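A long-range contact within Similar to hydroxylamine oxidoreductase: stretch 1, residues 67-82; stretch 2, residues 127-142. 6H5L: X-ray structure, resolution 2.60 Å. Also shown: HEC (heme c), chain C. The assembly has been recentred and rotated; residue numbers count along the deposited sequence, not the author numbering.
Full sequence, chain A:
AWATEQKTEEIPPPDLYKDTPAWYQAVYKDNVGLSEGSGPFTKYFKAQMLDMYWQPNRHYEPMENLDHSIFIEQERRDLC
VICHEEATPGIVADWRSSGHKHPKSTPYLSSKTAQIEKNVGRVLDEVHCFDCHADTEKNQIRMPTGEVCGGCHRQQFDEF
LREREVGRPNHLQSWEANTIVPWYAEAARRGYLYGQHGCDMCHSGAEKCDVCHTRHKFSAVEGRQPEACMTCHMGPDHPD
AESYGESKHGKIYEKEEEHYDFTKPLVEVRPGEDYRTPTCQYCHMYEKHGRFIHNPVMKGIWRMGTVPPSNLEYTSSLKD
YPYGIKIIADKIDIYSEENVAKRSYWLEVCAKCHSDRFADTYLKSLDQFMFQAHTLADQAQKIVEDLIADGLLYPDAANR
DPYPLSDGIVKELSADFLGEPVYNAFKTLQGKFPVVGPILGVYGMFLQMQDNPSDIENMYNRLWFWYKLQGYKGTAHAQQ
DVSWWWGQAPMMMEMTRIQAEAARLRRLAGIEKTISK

Stretch 1 67-82: DHSIFIEQERRDLCVI
Stretch 2 127-142: VHCFDCHADTEKNQIR

No hydrogen bond joins these two stretches; apolar packing, ring contacts and a shared heme c hold them together. Stretch 1 supplies two attachments to the heme; a further iron ligand comes from elsewhere in the structure. His-68 NE2 binds HEC FE at 2.0 Å, and Cys-80 SG is bonded to HEC CAB at 1.8 Å. Stretch 2 lies against the same heme: Ile-141 CG1 is 3.7 Å from HEC CHB, and HEC CMA sits over one face of the His-133 ring, 3.4 Å from His-133 ND1.

Stretch 1 has helices at 69-73 and 77-82, with a turn between them in which Glu-75 has phi/psi 54/43. Stretch 2 starts its helix at 129 and leaves it after 133. Two weakly bonded strands follow, near 134-135 and 140-141. Asn-139, at 55/54, lies between them. Its CA-to-CB bond points toward stretch 1, and Asn-139 O is 3.6 Å from Ser-69 CB. Helices 77-82 and 129-133 cross at 98°, with axes 10.2 Å apart. In register, CA atoms pair Ser-69 with Asn-139 (5.3 Å), Arg-77 with Phe-130 (6.0 Å) and Cys-80 with Cys-129 (7.1 Å). The contact buries 754 Å² in total.

Phe-130 and Ile-72, both buried, form the apolar centre. Phe-130 has chi1 -148° and chi2 -86°. Its ring edge meets backbone oxygens, with Phe-130 CE2 3.7 Å from Phe-71 O and Phe-130 CZ 3.7 Å from Ile-72 O. Ile-72 is m, t. Ile-72 CG2 is 3.8 Å from Phe-130 CZ and 4.0 Å from Ala-134 CB, while Ile-72 CD1 is 3.6 Å from Ile-141 CD1. The branched chain thus touches both Phe-130 on the helix and Ile-141 further along stretch 2. Ile-141 CD1 also lies 3.5 Å from His-68 CD2.

Arg-77, partly exposed, is m, t, t, with chi4 81°. A long chain suits this place, since its methylenes pack on rings: Arg-77 CG is 3.6 Å from Phe-130 CB, and Arg-77 CB lies over the His-128 ring, 3.8 Å from its centroid. The guanidinium makes an off-centre cation-pi contact, with Arg-77 CZ 4.4 Å from the Phe-130 centroid. Arg-77 NH2 stays 4.5 Å from Asp-131 OD1, beyond a salt bridge.

His-128, buried, is t, with chi2 -87°. Its ND1 caps its own helix by accepting from Phe-130 N at 3.0 Å. The ring also packs on stretch 1: His-128 CE1 is 2.9 Å from Arg-77 O, and His-128 NE2 is 3.2 Å from Val-81 CG2. Val-81 is t, and its CG2 also lies 4.3 Å from Cys-129 SG. Cys-80 is m; its CB is 3.8 Å from His-128 CE1, at the ring edge.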

# COMPACT_ATOMS: atom_id res chain seq x y z
N ASP A 67 -8.74 52.49 0.32
CA ASP A 67 -7.70 52.86 1.27
C ASP A 67 -7.31 51.66 2.12
O ASP A 67 -8.16 51.00 2.72
CB ASP A 67 -8.18 54.01 2.16
CG ASP A 67 -7.05 54.71 2.87
OD1 ASP A 67 -5.88 54.51 2.47
OD2 ASP A 67 -7.32 55.47 3.82
N HIS A 68 -6.01 51.37 2.16
CA HIS A 68 -5.47 50.26 2.92
C HIS A 68 -4.85 50.68 4.24
O HIS A 68 -4.36 49.83 4.99
CB HIS A 68 -4.41 49.52 2.09
CG HIS A 68 -4.96 48.40 1.26
ND1 HIS A 68 -6.05 48.55 0.43
CD2 HIS A 68 -4.55 47.12 1.12
CE1 HIS A 68 -6.30 47.40 -0.18
NE2 HIS A 68 -5.41 46.51 0.23
N SER A 69 -4.87 51.98 4.55
CA SER A 69 -4.11 52.49 5.69
C SER A 69 -4.62 51.92 7.01
O SER A 69 -3.82 51.58 7.89
CB SER A 69 -4.16 54.02 5.71
OG SER A 69 -5.48 54.50 5.58
N ILE A 70 -5.94 51.80 7.17
CA ILE A 70 -6.49 51.35 8.45
C ILE A 70 -6.07 49.92 8.75
O ILE A 70 -5.88 49.55 9.92
CB ILE A 70 -8.02 51.52 8.47
CG1 ILE A 70 -8.58 51.16 9.85
CG2 ILE A 70 -8.68 50.68 7.38
CD1 ILE A 70 -10.07 51.30 9.97
N PHE A 71 -5.91 49.09 7.72
CA PHE A 71 -5.47 47.72 7.95
C PHE A 71 -3.99 47.67 8.33
O PHE A 71 -3.58 46.78 9.07
CB PHE A 71 -5.73 46.87 6.71
CG PHE A 71 -7.11 47.06 6.13
CD1 PHE A 71 -8.23 46.68 6.85
CD2 PHE A 71 -7.28 47.61 4.87
CE1 PHE A 71 -9.50 46.85 6.33
CE2 PHE A 71 -8.54 47.79 4.34
CZ PHE A 71 -9.66 47.40 5.07
N ILE A 72 -3.19 48.62 7.83
CA ILE A 72 -1.80 48.71 8.24
C ILE A 72 -1.68 49.39 9.60
O ILE A 72 -0.89 48.97 10.45
CB ILE A 72 -0.98 49.45 7.17
CG1 ILE A 72 -1.23 48.87 5.78
CG2 ILE A 72 0.51 49.40 7.51
CD1 ILE A 72 -0.64 49.70 4.67
N GLU A 73 -2.47 50.45 9.82
CA GLU A 73 -2.33 51.25 11.03
C GLU A 73 -2.62 50.45 12.29
O GLU A 73 -2.00 50.68 13.33
CB GLU A 73 -3.25 52.46 10.96
CG GLU A 73 -2.58 53.69 10.36
CD GLU A 73 -3.57 54.72 9.86
OE1 GLU A 73 -4.79 54.48 9.96
OE2 GLU A 73 -3.12 55.78 9.36
N GLN A 74 -3.55 49.49 12.23
CA GLN A 74 -3.86 48.65 13.37
C GLN A 74 -3.29 47.24 13.22
O GLN A 74 -3.70 46.34 13.96
CB GLN A 74 -5.38 48.60 13.58
CG GLN A 74 -5.97 49.95 13.94
CD GLN A 74 -7.46 49.89 14.23
OE1 GLN A 74 -7.96 48.92 14.79
NE2 GLN A 74 -8.17 50.94 13.84
N GLU A 75 -2.34 47.06 12.30
CA GLU A 75 -1.59 45.80 12.15
C GLU A 75 -2.52 44.60 12.00
O GLU A 75 -2.31 43.54 12.60
CB GLU A 75 -0.62 45.61 13.32
CG GLU A 75 0.42 46.72 13.44
CD GLU A 75 1.22 46.65 14.71
OE1 GLU A 75 2.30 46.01 14.71
OE2 GLU A 75 0.78 47.22 15.73
N ARG A 76 -3.56 44.77 11.19
CA ARG A 76 -4.54 43.70 10.96
C ARG A 76 -4.07 42.82 9.80
O ARG A 76 -4.58 42.86 8.68
CB ARG A 76 -5.92 44.30 10.69
CG ARG A 76 -6.49 45.09 11.86
CD ARG A 76 -6.63 44.22 13.10
NE ARG A 76 -7.49 43.06 12.85
CZ ARG A 76 -8.81 43.06 13.02
NH1 ARG A 76 -9.43 44.16 13.43
NH2 ARG A 76 -9.50 41.96 12.77
N ARG A 77 -3.05 42.01 10.10
CA ARG A 77 -2.58 41.03 9.13
C ARG A 77 -3.69 40.05 8.74
O ARG A 77 -3.74 39.60 7.59
CB ARG A 77 -1.38 40.27 9.69
CG ARG A 77 -0.17 41.14 9.97
CD ARG A 77 0.92 40.35 10.69
NE ARG A 77 2.19 41.07 10.71
CZ ARG A 77 2.49 42.04 11.56
NH1 ARG A 77 1.61 42.43 12.47
NH2 ARG A 77 3.68 42.64 11.50
N ASP A 78 -4.58 39.74 9.68
CA ASP A 78 -5.65 38.79 9.40
C ASP A 78 -6.59 39.29 8.32
O ASP A 78 -7.07 38.51 7.49
CB ASP A 78 -6.43 38.49 10.68
CG ASP A 78 -7.09 39.72 11.26
OD1 ASP A 78 -6.46 40.80 11.23
OD2 ASP A 78 -8.24 39.61 11.74
N LEU A 79 -6.85 40.60 8.29
CA LEU A 79 -7.80 41.14 7.32
C LEU A 79 -7.24 41.12 5.90
O LEU A 79 -8.01 41.06 4.94
CB LEU A 79 -8.22 42.56 7.71
CG LEU A 79 -9.13 42.65 8.93
CD1 LEU A 79 -9.40 44.09 9.31
CD2 LEU A 79 -10.43 41.90 8.67
N CYS A 80 -5.92 41.19 5.76
CA CYS A 80 -5.31 41.02 4.44
C CYS A 80 -5.71 39.69 3.83
O CYS A 80 -6.07 39.61 2.65
CB CYS A 80 -3.79 41.11 4.53
SG CYS A 80 -3.15 42.44 5.57
N VAL A 81 -5.68 38.62 4.63
CA VAL A 81 -6.00 37.29 4.11
C VAL A 81 -7.50 37.12 3.96
O VAL A 81 -7.97 36.60 2.94
CB VAL A 81 -5.40 36.21 5.02
CG1 VAL A 81 -5.76 34.82 4.51
CG2 VAL A 81 -3.89 36.36 5.10
N ILE A 82 -8.29 37.58 4.94
CA ILE A 82 -9.74 37.37 4.89
C ILE A 82 -10.33 38.00 3.64
O ILE A 82 -11.24 37.44 3.01
CB ILE A 82 -10.39 37.93 6.17
CG1 ILE A 82 -9.89 37.17 7.40
CG2 ILE A 82 -11.91 37.85 6.08
CD1 ILE A 82 -10.25 37.83 8.71
N VAL A 127 5.81 34.13 6.87
CA VAL A 127 6.08 35.38 6.17
C VAL A 127 4.78 35.82 5.52
O VAL A 127 4.26 35.14 4.63
CB VAL A 127 7.20 35.23 5.14
CG1 VAL A 127 7.48 36.55 4.45
CG2 VAL A 127 8.46 34.68 5.80
N HIS A 128 4.25 36.96 5.96
CA HIS A 128 2.90 37.39 5.64
C HIS A 128 2.92 38.47 4.57
O HIS A 128 3.95 39.09 4.29
CB HIS A 128 2.20 37.90 6.90
CG HIS A 128 0.71 37.99 6.77
ND1 HIS A 128 0.08 39.10 6.26
CD2 HIS A 128 -0.26 37.11 7.09
CE1 HIS A 128 -1.23 38.90 6.27
NE2 HIS A 128 -1.46 37.70 6.77
N CYS A 129 1.75 38.70 3.96
CA CYS A 129 1.58 39.82 3.05
C CYS A 129 1.99 41.13 3.70
O CYS A 129 2.52 42.03 3.04
CB CYS A 129 0.12 39.91 2.58
SG CYS A 129 -0.85 38.40 2.81
N PHE A 130 1.75 41.25 5.01
CA PHE A 130 2.18 42.43 5.75
C PHE A 130 3.69 42.61 5.66
O PHE A 130 4.18 43.74 5.52
CB PHE A 130 1.74 42.30 7.21
CG PHE A 130 1.41 43.60 7.87
CD1 PHE A 130 2.40 44.36 8.46
CD2 PHE A 130 0.10 44.06 7.91
CE1 PHE A 130 2.10 45.56 9.08
CE2 PHE A 130 -0.20 45.26 8.53
CZ PHE A 130 0.80 46.01 9.11
N ASP A 131 4.44 41.51 5.73
CA ASP A 131 5.90 41.60 5.77
C ASP A 131 6.47 42.12 4.45
O ASP A 131 7.46 42.86 4.45
CB ASP A 131 6.49 40.23 6.10
CG ASP A 131 6.08 39.73 7.48
OD1 ASP A 131 6.19 40.50 8.45
OD2 ASP A 131 5.65 38.56 7.58
N CYS A 132 5.85 41.76 3.33
CA CYS A 132 6.35 42.14 2.02
C CYS A 132 5.71 43.40 1.45
O CYS A 132 6.33 44.06 0.61
CB CYS A 132 6.14 41.00 1.01
SG CYS A 132 7.34 39.65 1.10
N HIS A 133 4.50 43.76 1.89
CA HIS A 133 3.76 44.83 1.24
C HIS A 133 3.45 46.04 2.11
O HIS A 133 3.22 47.12 1.56
CB HIS A 133 2.42 44.30 0.69
CG HIS A 133 2.58 43.39 -0.50
ND1 HIS A 133 2.95 43.85 -1.74
CD2 HIS A 133 2.40 42.06 -0.63
CE1 HIS A 133 3.00 42.84 -2.59
NE2 HIS A 133 2.67 41.74 -1.94
N ALA A 134 3.45 45.90 3.43
CA ALA A 134 2.96 46.96 4.32
C ALA A 134 4.11 47.87 4.72
O ALA A 134 4.98 47.49 5.52
CB ALA A 134 2.28 46.36 5.54
N ASP A 135 4.13 49.08 4.17
CA ASP A 135 5.05 50.11 4.63
C ASP A 135 4.55 50.64 5.97
O ASP A 135 3.43 51.15 6.06
CB ASP A 135 5.16 51.24 3.60
CG ASP A 135 6.31 52.19 3.88
OD1 ASP A 135 6.66 52.40 5.06
OD2 ASP A 135 6.87 52.74 2.90
N THR A 136 5.37 50.51 7.01
CA THR A 136 4.92 50.84 8.35
C THR A 136 5.05 52.33 8.65
O THR A 136 4.18 52.92 9.30
CB THR A 136 5.70 50.01 9.38
OG1 THR A 136 5.02 48.74 9.55
CG2 THR A 136 5.79 50.71 10.72
N GLU A 137 6.13 52.97 8.17
CA GLU A 137 6.34 54.39 8.46
C GLU A 137 5.25 55.24 7.83
O GLU A 137 4.67 56.12 8.48
CB GLU A 137 7.72 54.82 7.96
CG GLU A 137 8.88 54.31 8.79
CD GLU A 137 10.21 54.88 8.35
OE1 GLU A 137 10.23 56.03 7.86
OE2 GLU A 137 11.24 54.19 8.48
N LYS A 138 4.94 55.00 6.55
CA LYS A 138 3.98 55.81 5.81
C LYS A 138 2.58 55.22 5.80
O LYS A 138 1.65 55.89 5.34
CB LYS A 138 4.46 56.00 4.36
CG LYS A 138 5.82 56.69 4.25
CD LYS A 138 6.71 56.00 3.23
CE LYS A 138 6.22 56.22 1.81
NZ LYS A 138 6.57 57.58 1.31
N ASN A 139 2.40 54.00 6.31
CA ASN A 139 1.09 53.33 6.35
C ASN A 139 0.46 53.26 4.96
O ASN A 139 -0.67 53.69 4.73
CB ASN A 139 0.16 54.02 7.34
CG ASN A 139 0.52 53.72 8.79
OD1 ASN A 139 0.88 52.59 9.13
ND2 ASN A 139 0.43 54.73 9.64
N GLN A 140 1.22 52.70 4.01
CA GLN A 140 0.76 52.52 2.65
C GLN A 140 1.22 51.16 2.14
O GLN A 140 2.13 50.54 2.70
CB GLN A 140 1.28 53.63 1.72
CG GLN A 140 0.70 55.01 2.02
CD GLN A 140 1.42 56.11 1.26
OE1 GLN A 140 2.57 55.95 0.86
NE2 GLN A 140 0.74 57.24 1.06
N ILE A 141 0.58 50.69 1.08
CA ILE A 141 0.96 49.44 0.44
C ILE A 141 2.16 49.69 -0.48
O ILE A 141 2.29 50.76 -1.09
CB ILE A 141 -0.23 48.82 -0.32
CG1 ILE A 141 -0.68 47.52 0.35
CG2 ILE A 141 0.10 48.56 -1.79
CD1 ILE A 141 -1.15 47.69 1.78
N ARG A 142 3.04 48.70 -0.56
CA ARG A 142 4.31 48.81 -1.27
C ARG A 142 4.52 47.61 -2.17
O ARG A 142 4.15 46.48 -1.81
CB ARG A 142 5.48 48.92 -0.28
CG ARG A 142 6.84 49.13 -0.93
CD ARG A 142 7.94 48.37 -0.20
NE ARG A 142 7.89 48.56 1.25
CZ ARG A 142 7.74 47.58 2.13
NH1 ARG A 142 7.64 46.32 1.71
NH2 ARG A 142 7.71 47.84 3.43
FE HEC C . -5.46 44.67 -0.54
CHA HEC C . -4.98 45.80 -3.73
CHB HEC C . -2.07 44.18 -0.20
CHC HEC C . -5.89 44.07 2.79
CHD HEC C . -8.80 44.24 -1.08
NA HEC C . -3.82 44.96 -1.73
C1A HEC C . -3.85 45.39 -3.04
C2A HEC C . -2.50 45.33 -3.57
C3A HEC C . -1.70 44.88 -2.59
C4A HEC C . -2.51 44.64 -1.42
CMA HEC C . -0.18 44.65 -2.69
CAA HEC C . -2.08 45.71 -5.01
CBA HEC C . -1.47 47.11 -5.06
CGA HEC C . -1.23 47.47 -6.51
O1A HEC C . -1.71 46.72 -7.40
O2A HEC C . -0.56 48.50 -6.77
NB HEC C . -4.21 44.14 1.00
C1B HEC C . -2.83 44.13 0.95
C2B HEC C . -2.34 44.08 2.31
C3B HEC C . -3.39 44.04 3.14
C4B HEC C . -4.59 44.08 2.33
CMB HEC C . -0.84 44.04 2.71
CAB HEC C . -3.38 43.98 4.68
CBB HEC C . -2.83 45.29 5.29
NC HEC C . -7.05 44.16 0.63
C1C HEC C . -7.02 44.10 2.01
C2C HEC C . -8.38 44.20 2.49
C3C HEC C . -9.20 44.13 1.43
C4C HEC C . -8.37 44.18 0.23
CMC HEC C . -8.76 44.02 3.98
CAC HEC C . -10.75 44.12 1.43
CBC HEC C . -11.34 45.36 2.12
ND HEC C . -6.70 44.96 -2.18
C1D HEC C . -8.08 44.75 -2.15
C2D HEC C . -8.63 45.18 -3.42
C3D HEC C . -7.43 45.67 -4.25
C4D HEC C . -6.28 45.49 -3.39
CMD HEC C . -10.11 45.15 -3.85
CAD HEC C . -7.46 46.24 -5.68
CBD HEC C . -7.22 47.74 -5.61
CGD HEC C . -7.21 48.36 -6.99
O1D HEC C . -6.97 49.59 -7.08
O2D HEC C . -7.44 47.63 -7.98